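PDB 6HCD: universal stress protein from Archaeoglobus fulgidus, which is of unknown molecular function but belongs to the universal stress protein A family, whose members are generally linked to survival under stress. Local coordinates for residues R101-P106 and A113-A118. Sequence-based numbering, arbitrary orientation.
Sequences RGKEPP and ADEVDA
Arg101 and Glu115 form a surface salt bridge that spans the length of helix 105-115, within the beta-alpha-beta crossover of the universal stress protein fold that leads from strand 94-100 to strand 120-128, parallel but not adjacent in the same sheet. Arg101 NH1 donates an almost straight hydrogen bond (167°) to Glu115 OE1 at 2.7 Å. The acceptor lies in the guanidinium plane and is met on its syn side, while the two flat groups are turned 72° against each other. Arg101 NH2 adds a weak, bent bond of 3.3 Å to the same Glu115 OE1, so the two nitrogens converge on one carboxylate oxygen instead of pairing with both. The side chains reach each other from opposite directions, Arg101 from the loop before the helix and Glu115 from its last turn. A bend at chi3 (-66°) swings the arginine head over the helix, where NE makes a second salt bridge to Asp108. An alanine in place of Arg101 would probably leave the carboxylates of Glu115 and Asp108 without this shared cationic partner. Lys103 runs out from the same loop, extended beyond CG, its ammonium held mainly by Asp111. Little surface is buried between the segments, and the helix closes in a Schellman motif at Asp117, whose phi is positive. Lys103 NZ stays 4.3 Å from Glu115 OE2, probably near enough for weak electrostatic attraction but beyond a salt bridge.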
ATOM      1  N   ARG A 101     -11.540  11.608  18.413  1.00 17.86           N
ATOM      2  CA  ARG A 101     -12.046  10.405  19.072  1.00 26.11           C
ATOM      3  C   ARG A 101     -11.125   9.968  20.223  1.00 32.27           C
ATOM      4  O   ARG A 101     -11.255   8.846  20.732  1.00 21.21           O
ATOM      5  CB  ARG A 101     -12.146   9.275  18.037  1.00 20.90           C
ATOM      6  CG  ARG A 101     -12.904   9.650  16.776  1.00 28.82           C
ATOM      7  CD  ARG A 101     -13.593   8.468  16.121  1.00 28.26           C
ATOM      8  NE  ARG A 101     -12.660   7.485  15.595  1.00 19.34           N
ATOM      9  CZ  ARG A 101     -13.012   6.406  14.900  1.00 30.03           C
ATOM     10  NH1 ARG A 101     -14.295   6.106  14.780  1.00 18.75           N
ATOM     11  NH2 ARG A 101     -12.082   5.641  14.336  1.00 18.29           N
ATOM     12  N   GLY A 102     -10.208  10.847  20.637  1.00 19.68           N
ATOM     13  CA  GLY A 102      -9.281  10.573  21.733  1.00 25.96           C
ATOM     14  C   GLY A 102      -8.245   9.509  21.401  1.00 27.06           C
ATOM     15  O   GLY A 102      -7.701   8.907  22.299  1.00 23.72           O
ATOM     16  N   LYS A 103      -7.943   9.302  20.113  1.00 24.67           N
ATOM     17  CA  LYS A 103      -6.971   8.289  19.684  1.00 23.62           C
ATOM     18  C   LYS A 103      -5.779   8.956  19.000  1.00 22.70           C
ATOM     19  O   LYS A 103      -5.867  10.105  18.561  1.00 23.76           O
ATOM     20  CB  LYS A 103      -7.635   7.310  18.713  1.00 25.57           C
ATOM     21  CG  LYS A 103      -8.727   6.452  19.327  1.00 28.31           C
ATOM     22  CD  LYS A 103      -9.375   5.507  18.334  1.00 41.32           C
ATOM     23  CE  LYS A 103     -10.380   4.579  18.977  1.00 34.81           C
ATOM     24  NZ  LYS A 103     -11.046   3.733  17.960  1.00 60.98           N
ATOM     25  N   GLU A 104      -4.669   8.219  18.923  1.00 27.06           N
ATOM     26  CA  GLU A 104      -3.536   8.621  18.099  1.00 23.39           C
ATOM     27  C   GLU A 104      -3.933   8.432  16.637  1.00 19.55           C
ATOM     28  O   GLU A 104      -4.675   7.499  16.316  1.00 17.78           O
ATOM     29  CB  GLU A 104      -2.296   7.789  18.432  1.00 39.02           C
ATOM     30  CG  GLU A 104      -1.832   7.882  19.880  1.00 51.00           C
ATOM     31  CD  GLU A 104      -1.258   9.222  20.305  1.00 38.87           C
ATOM     32  OE1 GLU A 104      -0.957  10.062  19.423  1.00 44.35           O
ATOM     33  OE2 GLU A 104      -1.102   9.425  21.524  1.00 98.17           O
ATOM     34  N   PRO A 105      -3.452   9.282  15.704  1.00 20.09           N
ATOM     35  CA  PRO A 105      -3.851   9.185  14.295  1.00 19.16           C
ATOM     36  C   PRO A 105      -3.797   7.798  13.651  1.00 14.74           C
ATOM     37  O   PRO A 105      -4.759   7.388  13.008  1.00 17.37           O
ATOM     38  CB  PRO A 105      -2.912  10.183  13.598  1.00 20.42           C
ATOM     39  CG  PRO A 105      -2.641  11.213  14.674  1.00 24.99           C
ATOM     40  CD  PRO A 105      -2.544  10.410  15.957  1.00 28.20           C
ATOM     41  N   PRO A 106      -2.704   7.010  13.782  1.00 20.00           N
ATOM     42  CA  PRO A 106      -2.636   5.707  13.127  1.00 18.83           C
ATOM     43  C   PRO A 106      -3.755   4.763  13.598  1.00 19.63           C
ATOM     44  O   PRO A 106      -4.401   4.121  12.782  1.00 14.92           O
ATOM     45  CB  PRO A 106      -1.251   5.138  13.489  1.00 19.81           C
ATOM     46  CG  PRO A 106      -0.477   6.313  14.060  1.00 27.22           C
ATOM     47  CD  PRO A 106      -1.497   7.294  14.575  1.00 21.71           C
ATOM     48  N   ALA A 113     -11.131   2.608   9.141  1.00 11.29           N
ATOM     49  CA  ALA A 113     -11.135   1.754   7.956  1.00 11.33           C
ATOM     50  C   ALA A 113     -11.883   0.440   8.243  1.00 11.91           C
ATOM     51  O   ALA A 113     -12.633  -0.030   7.405  1.00 12.59           O
ATOM     52  CB  ALA A 113      -9.724   1.494   7.503  1.00 11.12           C
ATOM     53  N   ASP A 114     -11.668  -0.132   9.425  1.00 12.73           N
ATOM     54  CA  ASP A 114     -12.396  -1.366   9.835  1.00 14.79           C
ATOM     55  C   ASP A 114     -13.891  -1.065  10.023  1.00 14.45           C
ATOM     56  O   ASP A 114     -14.743  -1.843   9.618  1.00 14.84           O
ATOM     57  CB  ASP A 114     -11.777  -1.976  11.092  1.00 15.52           C
ATOM     58  CG  ASP A 114     -10.427  -2.624  10.860  1.00 15.76           C
ATOM     59  OD1 ASP A 114     -10.088  -2.877   9.680  1.00 17.01           O
ATOM     60  OD2 ASP A 114      -9.711  -2.852  11.860  1.00 15.78           O
ATOM     61  N   GLU A 115     -14.203   0.085  10.624  1.00 15.49           N
ATOM     62  CA  GLU A 115     -15.585   0.461  10.945  1.00 15.65           C
ATOM     63  C   GLU A 115     -16.413   0.612   9.660  1.00 21.53           C
ATOM     64  O   GLU A 115     -17.589   0.287   9.663  1.00 16.64           O
ATOM     65  CB  GLU A 115     -15.619   1.740  11.781  1.00 18.67           C
ATOM     66  CG  GLU A 115     -15.154   1.533  13.212  1.00 23.95           C
ATOM     67  CD  GLU A 115     -14.546   2.746  13.899  1.00 19.35           C
ATOM     68  OE1 GLU A 115     -14.685   3.857  13.378  1.00 27.59           O
ATOM     69  OE2 GLU A 115     -13.921   2.567  14.946  1.00 25.88           O
ATOM     70  N   VAL A 116     -15.808   1.117   8.578  1.00 16.49           N
ATOM     71  CA  VAL A 116     -16.535   1.372   7.328  1.00 15.03           C
ATOM     72  C   VAL A 116     -16.292   0.244   6.316  1.00 14.89           C
ATOM     73  O   VAL A 116     -16.745   0.351   5.175  1.00 15.49           O
ATOM     74  CB  VAL A 116     -16.209   2.750   6.724  1.00 16.72           C
ATOM     75  CG1 VAL A 116     -16.491   3.859   7.718  1.00 14.75           C
ATOM     76  CG2 VAL A 116     -14.784   2.825   6.196  1.00 14.94           C
ATOM     77  N   ASP A 117     -15.581  -0.811   6.723  1.00 14.91           N
ATOM     78  CA  ASP A 117     -15.275  -1.963   5.873  1.00 17.33           C
ATOM     79  C   ASP A 117     -14.614  -1.503   4.562  1.00 23.56           C
ATOM     80  O   ASP A 117     -15.048  -1.884   3.471  1.00 14.87           O
ATOM     81  CB  ASP A 117     -16.528  -2.802   5.607  1.00 23.18           C
ATOM     82  CG  ASP A 117     -16.244  -4.188   5.039  1.00 34.17           C
ATOM     83  OD1 ASP A 117     -15.140  -4.708   5.256  1.00 22.11           O
ATOM     84  OD2 ASP A 117     -17.132  -4.737   4.373  1.00 39.58           O
ATOM     85  N   ALA A 118     -13.555  -0.686   4.688  1.00 13.76           N
ATOM     86  CA  ALA A 118     -12.876  -0.067   3.547  1.00 13.88           C
ATOM     87  C   ALA A 118     -12.251  -1.144   2.656  1.00 15.65           C
ATOM     88  O   ALA A 118     -11.781  -2.192   3.161  1.00 15.35           O
ATOM     89  CB  ALA A 118     -11.811   0.891   4.043  1.00 12.69           C
TER